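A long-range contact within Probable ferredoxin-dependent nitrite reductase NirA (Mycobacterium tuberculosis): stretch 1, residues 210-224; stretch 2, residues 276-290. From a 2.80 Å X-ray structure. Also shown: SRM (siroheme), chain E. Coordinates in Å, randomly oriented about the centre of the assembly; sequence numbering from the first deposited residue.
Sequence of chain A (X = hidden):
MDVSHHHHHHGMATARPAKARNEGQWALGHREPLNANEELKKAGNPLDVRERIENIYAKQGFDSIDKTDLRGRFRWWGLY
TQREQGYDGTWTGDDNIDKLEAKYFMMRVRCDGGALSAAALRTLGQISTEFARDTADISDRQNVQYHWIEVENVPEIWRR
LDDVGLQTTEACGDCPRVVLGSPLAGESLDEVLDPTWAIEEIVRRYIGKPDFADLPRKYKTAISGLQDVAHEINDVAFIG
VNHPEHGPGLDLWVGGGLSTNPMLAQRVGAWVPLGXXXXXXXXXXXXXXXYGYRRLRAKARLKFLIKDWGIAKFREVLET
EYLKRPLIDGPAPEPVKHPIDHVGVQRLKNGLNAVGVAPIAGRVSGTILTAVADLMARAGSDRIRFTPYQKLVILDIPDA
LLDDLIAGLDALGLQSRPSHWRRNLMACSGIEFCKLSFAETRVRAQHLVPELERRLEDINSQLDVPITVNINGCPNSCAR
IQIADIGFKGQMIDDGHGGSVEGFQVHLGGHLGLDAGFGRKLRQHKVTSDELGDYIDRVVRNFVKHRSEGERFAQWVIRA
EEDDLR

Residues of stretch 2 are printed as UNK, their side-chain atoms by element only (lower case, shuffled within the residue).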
# COMPACT_ATOMS: atom_id res chain seq x y z
N PRO A 210 14.75 -8.38 17.40
CA PRO A 210 13.91 -7.95 18.52
C PRO A 210 13.71 -6.44 18.66
O PRO A 210 12.65 -6.01 19.10
CB PRO A 210 14.65 -8.51 19.76
CG PRO A 210 16.06 -8.81 19.29
CD PRO A 210 15.92 -9.18 17.84
N ASP A 211 14.70 -5.64 18.26
CA ASP A 211 14.67 -4.22 18.64
C ASP A 211 13.45 -3.45 18.14
O ASP A 211 12.94 -2.59 18.85
CB ASP A 211 15.96 -3.52 18.24
CG ASP A 211 17.16 -4.19 18.84
OD1 ASP A 211 17.41 -5.36 18.45
OD2 ASP A 211 17.80 -3.57 19.72
N PHE A 212 13.00 -3.77 16.93
CA PHE A 212 11.86 -3.10 16.30
C PHE A 212 10.68 -4.04 16.08
O PHE A 212 9.77 -3.74 15.30
CB PHE A 212 12.30 -2.45 14.99
CG PHE A 212 13.42 -1.48 15.16
CD1 PHE A 212 13.25 -0.35 15.95
CD2 PHE A 212 14.66 -1.71 14.59
CE1 PHE A 212 14.27 0.55 16.14
CE2 PHE A 212 15.71 -0.82 14.79
CZ PHE A 212 15.52 0.31 15.56
N ALA A 213 10.67 -5.17 16.78
CA ALA A 213 9.55 -6.09 16.70
C ALA A 213 8.34 -5.69 17.55
O ALA A 213 7.30 -6.30 17.43
CB ALA A 213 10.02 -7.50 17.06
N ASP A 214 8.47 -4.67 18.40
CA ASP A 214 7.35 -4.25 19.25
C ASP A 214 7.26 -2.73 19.28
O ASP A 214 7.96 -2.06 20.07
CB ASP A 214 7.47 -4.84 20.66
CG ASP A 214 6.28 -4.51 21.57
OD1 ASP A 214 5.31 -3.85 21.13
OD2 ASP A 214 6.32 -4.93 22.75
N LEU A 215 6.40 -2.21 18.41
CA LEU A 215 6.17 -0.77 18.29
C LEU A 215 4.72 -0.44 18.69
O LEU A 215 3.86 -1.34 18.77
CB LEU A 215 6.47 -0.30 16.85
CG LEU A 215 7.68 -0.88 16.12
CD1 LEU A 215 7.79 -0.26 14.74
CD2 LEU A 215 8.96 -0.64 16.88
N PRO A 216 4.45 0.84 18.97
CA PRO A 216 3.11 1.31 19.28
C PRO A 216 2.05 0.86 18.27
O PRO A 216 0.89 0.64 18.65
CB PRO A 216 3.26 2.83 19.21
CG PRO A 216 4.69 3.11 19.54
CD PRO A 216 5.46 1.92 19.07
N ARG A 217 2.45 0.77 17.00
CA ARG A 217 1.60 0.23 15.95
C ARG A 217 2.40 -0.13 14.70
O ARG A 217 3.64 -0.21 14.75
CB ARG A 217 0.52 1.25 15.60
CG ARG A 217 -0.86 0.88 16.08
CD ARG A 217 -1.92 1.60 15.25
NE ARG A 217 -3.23 0.98 15.35
CZ ARG A 217 -3.53 -0.21 14.85
NH1 ARG A 217 -2.62 -0.95 14.20
NH2 ARG A 217 -4.75 -0.67 15.02
N LYS A 218 1.68 -0.37 13.60
CA LYS A 218 2.30 -0.57 12.29
C LYS A 218 3.09 0.68 11.87
O LYS A 218 2.74 1.81 12.26
CB LYS A 218 1.25 -0.95 11.24
CG LYS A 218 0.22 0.12 10.90
CD LYS A 218 -0.60 -0.23 9.66
CE LYS A 218 -1.92 -0.94 9.99
NZ LYS A 218 -2.61 -1.41 8.74
N TYR A 219 4.12 0.45 11.05
CA TYR A 219 5.12 1.45 10.67
C TYR A 219 5.53 1.30 9.20
O TYR A 219 6.13 0.31 8.81
CB TYR A 219 6.34 1.28 11.54
CG TYR A 219 7.43 2.33 11.43
CD1 TYR A 219 7.30 3.54 12.05
CD2 TYR A 219 8.61 2.06 10.76
CE1 TYR A 219 8.30 4.48 11.99
CE2 TYR A 219 9.63 2.99 10.70
CZ TYR A 219 9.47 4.21 11.33
OH TYR A 219 10.47 5.17 11.30
N LYS A 220 5.21 2.31 8.41
CA LYS A 220 5.33 2.26 6.97
C LYS A 220 6.44 3.18 6.47
O LYS A 220 6.51 4.37 6.84
CB LYS A 220 3.99 2.67 6.33
CG LYS A 220 2.94 1.60 6.42
CD LYS A 220 1.57 2.07 5.95
CE LYS A 220 0.59 0.89 5.95
NZ LYS A 220 -0.86 1.25 5.88
N THR A 221 7.26 2.63 5.59
CA THR A 221 8.45 3.30 5.11
C THR A 221 8.50 3.35 3.57
O THR A 221 8.16 2.36 2.88
CB THR A 221 9.70 2.63 5.70
OG1 THR A 221 9.70 2.80 7.12
CG2 THR A 221 10.98 3.23 5.13
N ALA A 222 8.95 4.49 3.05
CA ALA A 222 9.18 4.66 1.63
C ALA A 222 10.55 5.29 1.32
O ALA A 222 10.90 6.33 1.88
CB ALA A 222 8.08 5.49 1.06
N ILE A 223 11.32 4.67 0.41
CA ILE A 223 12.64 5.18 0.00
C ILE A 223 12.84 5.16 -1.53
O ILE A 223 12.85 4.08 -2.11
CB ILE A 223 13.76 4.37 0.67
CG1 ILE A 223 13.71 4.54 2.19
CG2 ILE A 223 15.12 4.81 0.15
CD1 ILE A 223 14.65 3.65 2.93
N SER A 224 13.05 6.33 -2.15
CA SER A 224 13.20 6.41 -3.62
C SER A 224 13.88 7.70 -4.10
O SER A 224 13.69 8.76 -3.51
CB SER A 224 11.83 6.26 -4.30
OG SER A 224 11.87 6.48 -5.71
N UNK A 276 24.14 7.04 5.30
CA UNK A 276 23.61 7.29 6.64
C UNK A 276 22.11 6.97 6.76
O UNK A 276 21.53 7.10 7.85
o UNK A 276 26.89 10.92 7.52
c UNK A 276 23.88 8.77 7.04
o UNK A 276 24.79 11.53 7.54
c UNK A 276 25.30 9.11 7.60
c UNK A 276 25.67 10.63 7.55
N UNK A 277 21.48 6.52 5.66
CA UNK A 277 20.03 6.33 5.62
C UNK A 277 19.54 5.24 6.57
O UNK A 277 18.64 5.49 7.37
c UNK A 277 19.72 7.37 3.30
c UNK A 277 17.98 5.78 4.13
c UNK A 277 19.48 6.12 4.15
N UNK A 278 20.13 4.03 6.50
CA UNK A 278 19.76 2.97 7.46
C UNK A 278 19.85 3.40 8.94
O UNK A 278 18.99 3.03 9.77
c UNK A 278 21.10 3.55 5.50
c UNK A 278 20.78 1.86 7.15
c UNK A 278 21.15 2.05 5.72
N UNK A 279 20.89 4.18 9.23
CA UNK A 279 21.17 4.70 10.57
C UNK A 279 20.04 5.65 11.06
O UNK A 279 19.48 5.53 12.16
o UNK A 279 25.83 5.83 11.52
c UNK A 279 22.48 5.50 10.47
o UNK A 279 24.46 7.50 11.08
c UNK A 279 23.48 5.33 11.56
c UNK A 279 24.67 6.29 11.37
N UNK A 280 19.73 6.60 10.20
CA UNK A 280 18.75 7.61 10.50
C UNK A 280 17.37 6.96 10.58
O UNK A 280 16.55 7.33 11.43
c UNK A 280 20.10 9.43 9.41
c UNK A 280 18.76 8.69 9.41
c UNK A 280 17.59 9.65 9.59
N UNK A 281 17.13 5.99 9.69
CA UNK A 281 15.87 5.25 9.70
C UNK A 281 15.69 4.60 11.07
O UNK A 281 14.61 4.68 11.66
c UNK A 281 13.02 1.78 8.91
c UNK A 281 12.42 0.63 9.44
c UNK A 281 15.01 1.44 10.23
c UNK A 281 13.12 -0.09 10.35
n UNK A 281 12.55 2.68 7.99
c UNK A 281 13.51 3.64 7.77
c UNK A 281 15.87 4.18 8.60
c UNK A 281 14.32 2.19 9.28
c UNK A 281 14.41 0.30 10.75
c UNK A 281 14.61 3.38 8.54
N UNK A 282 16.77 3.99 11.57
CA UNK A 282 16.72 3.32 12.87
C UNK A 282 16.35 4.30 13.99
O UNK A 282 15.53 4.01 14.86
c UNK A 282 18.03 2.62 13.16
N UNK A 283 16.94 5.49 13.94
CA UNK A 283 16.74 6.49 14.96
C UNK A 283 15.29 6.99 14.98
O UNK A 283 14.69 7.20 16.05
c UNK A 283 17.68 7.64 14.72
N UNK A 284 14.71 7.18 13.80
CA UNK A 284 13.30 7.61 13.71
C UNK A 284 12.39 6.51 14.28
O UNK A 284 11.50 6.77 15.11
c UNK A 284 11.38 8.14 12.16
c UNK A 284 12.89 7.93 12.26
c UNK A 284 13.63 9.17 11.72
N UNK A 285 12.62 5.27 13.83
CA UNK A 285 11.87 4.14 14.32
C UNK A 285 12.01 4.00 15.83
O UNK A 285 11.06 3.59 16.51
o UNK A 285 12.37 3.06 12.21
c UNK A 285 12.32 2.85 13.63
c UNK A 285 11.36 1.70 13.94
N UNK A 286 13.20 4.33 16.35
CA UNK A 286 13.49 4.23 17.80
C UNK A 286 12.71 5.27 18.59
O UNK A 286 12.20 4.97 19.67
o UNK A 286 15.70 3.38 17.33
c UNK A 286 14.98 4.38 18.05
N UNK A 287 12.59 6.47 18.05
CA UNK A 287 11.74 7.47 18.69
C UNK A 287 10.30 6.97 18.75
O UNK A 287 9.66 7.06 19.79
c UNK A 287 13.20 9.33 17.84
c UNK A 287 10.84 9.82 18.69
c UNK A 287 11.76 8.81 17.96
N UNK A 288 9.81 6.44 17.64
CA UNK A 288 8.46 5.87 17.60
C UNK A 288 8.28 4.88 18.74
O UNK A 288 7.36 5.01 19.54
c UNK A 288 6.60 3.36 15.47
c UNK A 288 5.30 2.83 15.30
c UNK A 288 6.79 4.61 16.06
c UNK A 288 4.36 4.81 16.30
c UNK A 288 5.65 5.34 16.46
c UNK A 288 4.18 3.56 15.72
c UNK A 288 8.19 5.19 16.23
N UNK A 289 9.17 3.89 18.82
CA UNK A 289 9.06 2.84 19.84
C UNK A 289 9.02 3.43 21.24
O UNK A 289 8.18 3.05 22.07
c UNK A 289 11.63 0.04 20.89
c UNK A 289 13.98 0.80 20.73
n UNK A 289 14.84 1.82 20.80
n UNK A 289 14.42 -0.42 20.43
c UNK A 289 10.26 0.73 20.81
n UNK A 289 12.69 1.03 20.95
c UNK A 289 10.23 1.84 19.72
N UNK A 290 9.91 4.39 21.50
CA UNK A 290 10.10 4.91 22.86
C UNK A 290 9.08 6.00 23.27
O UNK A 290 8.68 6.08 24.44
c UNK A 290 12.59 4.22 22.83
o UNK A 290 13.74 4.47 22.41
o UNK A 290 12.26 3.05 23.10
c UNK A 290 11.56 5.38 23.02
FE SRM E . -4.22 -2.07 5.03
CHA SRM E . -5.90 -3.39 7.69
CHB SRM E . -5.58 -4.38 3.03
CHC SRM E . -2.57 -0.83 2.51
CHD SRM E . -4.71 1.11 6.30
NA SRM E . -5.33 -3.70 5.34
C1A SRM E . -5.83 -4.16 6.50
C2A SRM E . -6.30 -5.58 6.44
CMA SRM E . -5.23 -6.49 6.96
CDA SRM E . -7.65 -5.78 7.09
CEA SRM E . -7.73 -6.41 8.44
O3A SRM E . -7.19 -5.85 9.39
O4A SRM E . -8.33 -7.49 8.60
C3A SRM E . -6.47 -5.74 4.97
CAA SRM E . -6.07 -7.07 4.43
CBA SRM E . -7.35 -7.87 4.50
CCA SRM E . -7.41 -8.88 3.40
O1A SRM E . -7.01 -8.56 2.26
O2A SRM E . -7.84 -10.03 3.67
C4A SRM E . -5.75 -4.56 4.40
NB SRM E . -4.00 -2.63 3.16
C1B SRM E . -4.57 -3.61 2.46
C2B SRM E . -4.02 -3.82 1.08
CMB SRM E . -3.88 -5.25 0.67
CDB SRM E . -4.95 -3.15 0.13
CEB SRM E . -4.64 -3.21 -1.33
O3B SRM E . -5.35 -3.85 -2.14
O4B SRM E . -3.64 -2.60 -1.71
C3B SRM E . -2.72 -3.04 1.21
CAB SRM E . -1.62 -3.92 1.75
CBB SRM E . -0.26 -3.43 1.35
CCB SRM E . 0.80 -4.19 2.09
O1B SRM E . 1.45 -5.07 1.53
O2B SRM E . 1.07 -3.93 3.26
C4B SRM E . -3.08 -2.11 2.34
NC SRM E . -3.85 -0.26 4.46
C1C SRM E . -2.99 0.08 3.47
C2C SRM E . -2.86 1.45 3.28
CDC SRM E . -2.23 2.20 2.16
CEC SRM E . -0.79 2.52 2.16
O3C SRM E . -0.03 2.00 3.02
O4C SRM E . -0.41 3.31 1.29
C3C SRM E . -3.53 1.96 4.35
CAC SRM E . -3.60 3.45 4.51
CBC SRM E . -2.37 4.24 4.89
CCC SRM E . -2.14 4.11 6.38
O1C SRM E . -1.76 3.02 6.88
O2C SRM E . -2.38 5.14 7.08
C4C SRM E . -4.06 0.93 5.08
ND SRM E . -4.82 -1.33 6.82
C1D SRM E . -5.11 -0.04 7.01
C2D SRM E . -5.96 0.08 8.12
CAD SRM E . -5.98 1.32 9.00
CBD SRM E . -5.09 1.37 10.20
CCD SRM E . -4.94 2.58 11.07
O1D SRM E . -3.81 3.13 11.09
O2D SRM E . -5.90 3.03 11.74
C3D SRM E . -6.17 -1.20 8.59
CDD SRM E . -6.62 -1.55 9.99
CED SRM E . -5.70 -1.51 11.19
O3D SRM E . -4.48 -1.42 11.05
O4D SRM E . -6.15 -1.56 12.34
C4D SRM E . -5.46 -2.07 7.78

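Position 276 carries three carbons in a row, the last bearing two oxygens, and touches nothing on stretch 1: Glu 276, just ahead of the helix. Position 277 has one carbon forking into two and points toward the strand, so it is Val 277; its CG1 lies 4.1 Å from CD1 of Ile 223, an apolar pair at this end of the contact. At 278 three carbons close a ring onto the backbone nitrogen, Pro 278, directed away. Position 279, again three carbons and two oxygens, is exposed and free of the contact: Glu 279. Position 280, a carbon with two branches, is out of reach: Val 280.

Position 281 holds one carbon and fused five- and six-membered rings with eight carbons and a single nitrogen, which can only be Trp 281. Its NE1 donates to OG1 of Thr 221 at 3.0 Å and 165°, a nearly straight bond that gives the buried indole nitrogen an acceptor. Its six-membered ring turns an edge to the face of Phe 212, while Tyr 219 turns its own edge to the face of the five-membered ring in an offset arrangement. Positions 282 and 283 have one carbon each: Ala 282, whose CB sits 4.2 Å from CZ of Phe 212, and Ala 283, pointing away.

Position 284, one carbon bearing two, is Val 284; its CG1 meets the edge of the Tyr 219 ring and comes within 3.2 Å of OH of Tyr 219. Position 285 branches into one oxygen and one carbon: Thr 285. Its OG1 donates to O of Trp 281, one helical turn back, at 2.8 Å, and its CG2 lies over the face of the Tyr 219 ring. Position 286, a carbon then an oxygen, is Ser 286, whose OG donates to O of Ala 282 and sits at the edge of the Phe 212 ring, 3.4 Å from its CE1. Position 287, another forked carbon, is Val 287, out of reach.

Position 288, one carbon and a ring of six, is Phe 288. CD of Pro 216 stands 3.9 Å from the ring centroid, almost on the normal, and the Tyr 219 ring lies near parallel but slid aside. Position 289 has three carbons, a nitrogen and a carbon with two more nitrogens: Arg 289. Its NH1 donates to O of Asp 211 at 3.1 Å, and Phe 212 CE1 lies over one face of its guanidinium. Position 290, two carbons ending in two oxygens, is Asp 290, which forms a salt bridge with its neighbour, Arg 289 NE to Asp 290 OD1 at 3.0 Å.

The rules are legible. Helix and strand run nearly antiparallel, their axes 11.0 Å apart at closest approach, and large side chains fill the gap. Alternation along the strand sends Tyr 219, Thr 221 and Ile 223 toward the helix, while positions 277, 281, 285 and 288 answer at helical spacing. Beyond the strand, Phe 212 and Pro 216 extend the packing, and two hydrogen bonds tie polar groups into this mostly apolar contact.

Stretch 2, residues 276-290: EVPEVWAAVTSVFRD
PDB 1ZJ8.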